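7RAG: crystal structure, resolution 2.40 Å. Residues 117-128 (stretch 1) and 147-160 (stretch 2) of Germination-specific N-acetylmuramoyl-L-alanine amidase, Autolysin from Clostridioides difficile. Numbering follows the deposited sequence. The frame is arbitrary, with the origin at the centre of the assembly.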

# COMPACT_ATOMS: atom_id res chain seq x y z
N LYS B 117 -35.89 1.38 -22.44
CA LYS B 117 -35.67 1.14 -21.02
C LYS B 117 -34.34 0.47 -20.72
O LYS B 117 -33.91 0.48 -19.57
CB LYS B 117 -36.81 0.29 -20.44
N TYR B 118 -33.69 -0.11 -21.73
CA TYR B 118 -32.42 -0.80 -21.50
C TYR B 118 -31.27 0.19 -21.42
O TYR B 118 -31.21 1.17 -22.18
CB TYR B 118 -32.17 -1.81 -22.61
CG TYR B 118 -33.12 -2.97 -22.53
CD1 TYR B 118 -33.04 -3.90 -21.50
CD2 TYR B 118 -34.13 -3.13 -23.48
CE1 TYR B 118 -33.92 -4.96 -21.41
CE2 TYR B 118 -35.02 -4.20 -23.40
CZ TYR B 118 -34.91 -5.10 -22.36
OH TYR B 118 -35.79 -6.16 -22.28
N TYR B 119 -30.34 -0.07 -20.50
CA TYR B 119 -29.16 0.75 -20.29
C TYR B 119 -28.06 -0.11 -19.67
O TYR B 119 -28.30 -1.20 -19.16
CB TYR B 119 -29.45 1.96 -19.39
CG TYR B 119 -29.64 1.57 -17.94
CD1 TYR B 119 -28.66 1.85 -16.99
CD2 TYR B 119 -30.79 0.91 -17.53
CE1 TYR B 119 -28.84 1.49 -15.66
CE2 TYR B 119 -30.97 0.54 -16.21
CZ TYR B 119 -30.00 0.83 -15.28
OH TYR B 119 -30.19 0.46 -13.97
N GLY B 120 -26.83 0.42 -19.73
CA GLY B 120 -25.68 -0.22 -19.13
C GLY B 120 -24.57 -0.58 -20.11
O GLY B 120 -24.83 -0.87 -21.28
N ALA B 121 -23.33 -0.54 -19.64
CA ALA B 121 -22.22 -1.08 -20.41
C ALA B 121 -22.21 -2.60 -20.32
O ALA B 121 -22.47 -3.18 -19.26
CB ALA B 121 -20.89 -0.52 -19.90
N GLN B 122 -21.93 -3.24 -21.44
CA GLN B 122 -21.94 -4.68 -21.54
C GLN B 122 -20.69 -5.15 -22.26
O GLN B 122 -20.36 -4.64 -23.33
CB GLN B 122 -23.19 -5.15 -22.28
CG GLN B 122 -23.20 -6.63 -22.56
CD GLN B 122 -23.43 -7.43 -21.32
OE1 GLN B 122 -24.44 -7.24 -20.64
NE2 GLN B 122 -22.48 -8.30 -20.98
N THR B 123 -19.99 -6.13 -21.69
CA THR B 123 -18.82 -6.72 -22.33
C THR B 123 -19.15 -8.11 -22.89
O THR B 123 -19.99 -8.83 -22.36
CB THR B 123 -17.65 -6.80 -21.35
OG1 THR B 123 -17.68 -5.64 -20.52
CG2 THR B 123 -16.33 -6.82 -22.09
N PHE B 124 -18.48 -8.46 -23.98
CA PHE B 124 -18.64 -9.76 -24.61
C PHE B 124 -17.25 -10.32 -24.89
O PHE B 124 -16.27 -9.58 -25.05
CB PHE B 124 -19.42 -9.68 -25.93
CG PHE B 124 -20.72 -8.93 -25.85
CD1 PHE B 124 -21.91 -9.60 -25.62
CD2 PHE B 124 -20.76 -7.57 -26.06
CE1 PHE B 124 -23.11 -8.91 -25.57
CE2 PHE B 124 -21.96 -6.88 -26.00
CZ PHE B 124 -23.13 -7.55 -25.77
N TYR B 125 -17.20 -11.64 -25.00
CA TYR B 125 -16.00 -12.40 -25.30
C TYR B 125 -16.39 -13.51 -26.27
O TYR B 125 -17.53 -13.97 -26.25
CB TYR B 125 -15.38 -12.99 -24.03
CG TYR B 125 -16.24 -14.07 -23.37
CD1 TYR B 125 -16.03 -15.42 -23.64
CD2 TYR B 125 -17.27 -13.72 -22.49
CE1 TYR B 125 -16.80 -16.38 -23.07
CE2 TYR B 125 -18.05 -14.68 -21.91
CZ TYR B 125 -17.81 -16.02 -22.20
OH TYR B 125 -18.58 -16.99 -21.61
N PRO B 126 -15.46 -13.96 -27.11
CA PRO B 126 -15.80 -15.03 -28.05
C PRO B 126 -16.04 -16.34 -27.32
O PRO B 126 -15.25 -16.72 -26.45
CB PRO B 126 -14.56 -15.11 -28.95
CG PRO B 126 -13.44 -14.67 -28.05
CD PRO B 126 -14.02 -13.64 -27.14
N LYS B 127 -17.12 -17.03 -27.68
CA LYS B 127 -17.52 -18.25 -26.99
C LYS B 127 -16.33 -19.18 -26.78
O LYS B 127 -15.47 -19.31 -27.66
CB LYS B 127 -18.62 -18.96 -27.79
CG LYS B 127 -19.19 -20.19 -27.09
CD LYS B 127 -20.30 -20.88 -27.91
CE LYS B 127 -19.74 -21.84 -28.97
NZ LYS B 127 -20.34 -23.21 -28.87
N ASP B 128 -16.24 -19.76 -25.58
CA ASP B 128 -15.30 -20.83 -25.23
C ASP B 128 -13.83 -20.43 -25.30
O ASP B 128 -12.97 -21.29 -25.50
CB ASP B 128 -15.50 -22.06 -26.12
CG ASP B 128 -16.81 -22.75 -25.87
OD1 ASP B 128 -17.30 -22.71 -24.72
OD2 ASP B 128 -17.35 -23.35 -26.83
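Stretch 2, residues 147-160: VDKTNNREVKPRDD

Stretch 2 runs alongside stretch 1 in the same sense, and the two bury 941 Å² between them, both sides summed. Near its start it makes a type I turn from Asp148 to Asn151, closed by Asn151 N to Asp148 O at 3.1 Å, then, after a break in the extended path at Asn152 (phi/psi -114/18), runs extended from Arg153 and becomes a strand at 156-158. That strand pairs with strand 122-126: the axes approach to 4.6 Å, and their N-to-C directions differ by 46° (signed crossing angle -46°), so the pairing is parallel but twisted. The register follows from CA-CA distances of 5.0 Å for Phe124 and Lys156, 5.1 Å for Tyr125 and Pro157, and 5.1 Å for Pro126 and Arg158. Hydrogen bonds alternate as a parallel ladder requires: Lys156 N to Thr123 O (3.3 Å), a weak Tyr125 N to Lys156 O (3.3 Å), Arg158 N to Tyr125 O (3.0 Å) and Lys127 N to Arg158 O (2.7 Å).

Arg153 has the most area covered, 104 Å². Its CA-to-CB bond points toward stretch 1, and with chi1 at m and chi2 and chi3 at t the extended chain brings the guanidinium to Tyr119 O, to which Arg153 NE and Arg153 NH2 both donate (3.2 and 3.1 Å), while Arg153 NH1 donates to Gln122 OE1 (3.3 Å). Gly120 leaves room for it: an ideal CB there would lie 2.7 Å from Arg153 NE, a clash. Gln122 returns a bond, Gln122 NE2 to Glu154 O at 2.6 Å, while Asn151 ND2 reaches Ala121 O at 2.9 Å.

Arg158, with 84 Å² covered, folds through three m rotamers; Arg158 CZ stands 5.0 Å from the Phe124 ring centroid, 20° off the normal, a cation-pi arrangement. Arg158 NE also forms a salt bridge with Asp160 OD1 at 2.9 Å, within stretch 2. Tyr125 (81 Å²) receives Pro157 over one ring face, Pro157 CA lying 3.9 Å from the Tyr125 ring centroid, and packs Tyr125 CE2 against Val155 CG2 at 3.9 Å.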

# COMPACT_ATOMS: atom_id res chain seq x y z
N VAL B 147 -18.05 3.28 -13.41
CA VAL B 147 -19.01 4.05 -14.19
C VAL B 147 -20.40 4.04 -13.56
O VAL B 147 -21.08 5.07 -13.54
CB VAL B 147 -19.04 3.51 -15.64
CG1 VAL B 147 -20.27 4.03 -16.37
CG2 VAL B 147 -17.76 3.89 -16.37
N ASP B 148 -20.86 2.90 -13.08
CA ASP B 148 -22.25 2.82 -12.64
C ASP B 148 -22.39 1.60 -11.72
O ASP B 148 -22.46 0.47 -12.21
CB ASP B 148 -23.16 2.73 -13.85
CG ASP B 148 -24.60 2.57 -13.49
OD1 ASP B 148 -24.97 2.84 -12.33
OD2 ASP B 148 -25.38 2.17 -14.39
N LYS B 149 -22.46 1.85 -10.41
CA LYS B 149 -22.60 0.73 -9.49
C LYS B 149 -23.94 0.05 -9.62
O LYS B 149 -24.10 -1.09 -9.17
CB LYS B 149 -22.38 1.20 -8.05
CG LYS B 149 -20.94 1.56 -7.77
CD LYS B 149 -20.77 2.07 -6.34
CE LYS B 149 -19.33 2.46 -6.10
NZ LYS B 149 -18.43 1.34 -6.46
N THR B 150 -24.91 0.73 -10.25
CA THR B 150 -26.22 0.14 -10.50
C THR B 150 -26.13 -1.05 -11.45
O THR B 150 -26.95 -1.96 -11.36
CB THR B 150 -27.13 1.22 -11.09
OG1 THR B 150 -28.29 1.36 -10.28
CG2 THR B 150 -27.53 0.91 -12.52
N ASN B 151 -25.14 -1.05 -12.34
CA ASN B 151 -25.11 -2.03 -13.43
C ASN B 151 -24.72 -3.41 -12.91
O ASN B 151 -23.64 -3.59 -12.34
CB ASN B 151 -24.13 -1.55 -14.50
CG ASN B 151 -24.23 -2.34 -15.78
OD1 ASN B 151 -25.13 -3.15 -15.93
ND2 ASN B 151 -23.30 -2.11 -16.70
N ASN B 152 -25.60 -4.39 -13.11
CA ASN B 152 -25.34 -5.77 -12.70
C ASN B 152 -25.22 -6.71 -13.89
O ASN B 152 -25.32 -7.93 -13.73
CB ASN B 152 -26.43 -6.27 -11.75
CG ASN B 152 -26.33 -5.63 -10.36
OD1 ASN B 152 -25.24 -5.49 -9.80
ND2 ASN B 152 -27.47 -5.24 -9.80
N ARG B 153 -24.99 -6.17 -15.09
CA ARG B 153 -24.81 -7.02 -16.25
C ARG B 153 -23.61 -7.95 -16.06
O ARG B 153 -22.61 -7.59 -15.44
CB ARG B 153 -24.62 -6.18 -17.50
CG ARG B 153 -25.85 -5.42 -17.95
CD ARG B 153 -25.48 -4.50 -19.10
NE ARG B 153 -26.63 -3.82 -19.68
CZ ARG B 153 -27.47 -4.37 -20.53
NH1 ARG B 153 -27.29 -5.63 -20.91
NH2 ARG B 153 -28.49 -3.68 -21.01
N GLU B 154 -23.73 -9.16 -16.60
CA GLU B 154 -22.65 -10.13 -16.61
C GLU B 154 -22.09 -10.25 -18.02
O GLU B 154 -22.78 -9.95 -19.00
CB GLU B 154 -23.15 -11.50 -16.12
CG GLU B 154 -23.49 -11.54 -14.63
CD GLU B 154 -22.26 -11.63 -13.74
OE1 GLU B 154 -21.13 -11.65 -14.29
OE2 GLU B 154 -22.40 -11.69 -12.49
N VAL B 155 -20.81 -10.64 -18.11
CA VAL B 155 -20.21 -10.85 -19.43
C VAL B 155 -20.97 -11.95 -20.14
O VAL B 155 -21.44 -12.91 -19.53
CB VAL B 155 -18.71 -11.17 -19.31
CG1 VAL B 155 -17.99 -10.11 -18.51
CG2 VAL B 155 -18.51 -12.53 -18.68
N LYS B 156 -21.14 -11.79 -21.45
CA LYS B 156 -21.88 -12.75 -22.25
C LYS B 156 -21.00 -13.26 -23.37
O LYS B 156 -20.21 -12.49 -23.94
CB LYS B 156 -23.14 -12.11 -22.86
CG LYS B 156 -24.16 -11.58 -21.85
CD LYS B 156 -24.73 -12.70 -21.01
CE LYS B 156 -25.60 -12.14 -19.88
NZ LYS B 156 -25.54 -12.96 -18.63
N PRO B 157 -21.07 -14.55 -23.69
CA PRO B 157 -20.36 -15.06 -24.87
C PRO B 157 -21.07 -14.68 -26.16
O PRO B 157 -22.28 -14.47 -26.20
CB PRO B 157 -20.40 -16.58 -24.67
CG PRO B 157 -21.63 -16.79 -23.91
CD PRO B 157 -21.72 -15.64 -22.95
N ARG B 158 -20.28 -14.59 -27.23
CA ARG B 158 -20.80 -14.39 -28.58
C ARG B 158 -20.07 -15.35 -29.50
O ARG B 158 -18.96 -15.79 -29.22
CB ARG B 158 -20.60 -12.94 -29.07
CG ARG B 158 -21.30 -11.88 -28.21
CD ARG B 158 -22.82 -11.95 -28.36
NE ARG B 158 -23.28 -11.55 -29.70
CZ ARG B 158 -23.39 -10.28 -30.09
NH1 ARG B 158 -23.08 -9.30 -29.25
NH2 ARG B 158 -23.81 -10.00 -31.33
N ASP B 159 -20.74 -15.70 -30.59
CA ASP B 159 -20.10 -16.51 -31.62
C ASP B 159 -20.41 -15.96 -33.00
O ASP B 159 -20.15 -16.65 -33.99
CB ASP B 159 -20.55 -17.96 -31.53
CG ASP B 159 -22.05 -18.08 -31.55
OD1 ASP B 159 -22.72 -17.01 -31.53
OD2 ASP B 159 -22.56 -19.22 -31.59
N ASP B 160 -20.97 -14.75 -33.08
CA ASP B 160 -21.36 -14.11 -34.33
C ASP B 160 -20.61 -12.80 -34.59
O ASP B 160 -20.96 -12.09 -35.54
CB ASP B 160 -22.87 -13.84 -34.32
CG ASP B 160 -23.30 -12.88 -33.21
OD1 ASP B 160 -22.54 -12.71 -32.22
OD2 ASP B 160 -24.40 -12.29 -33.32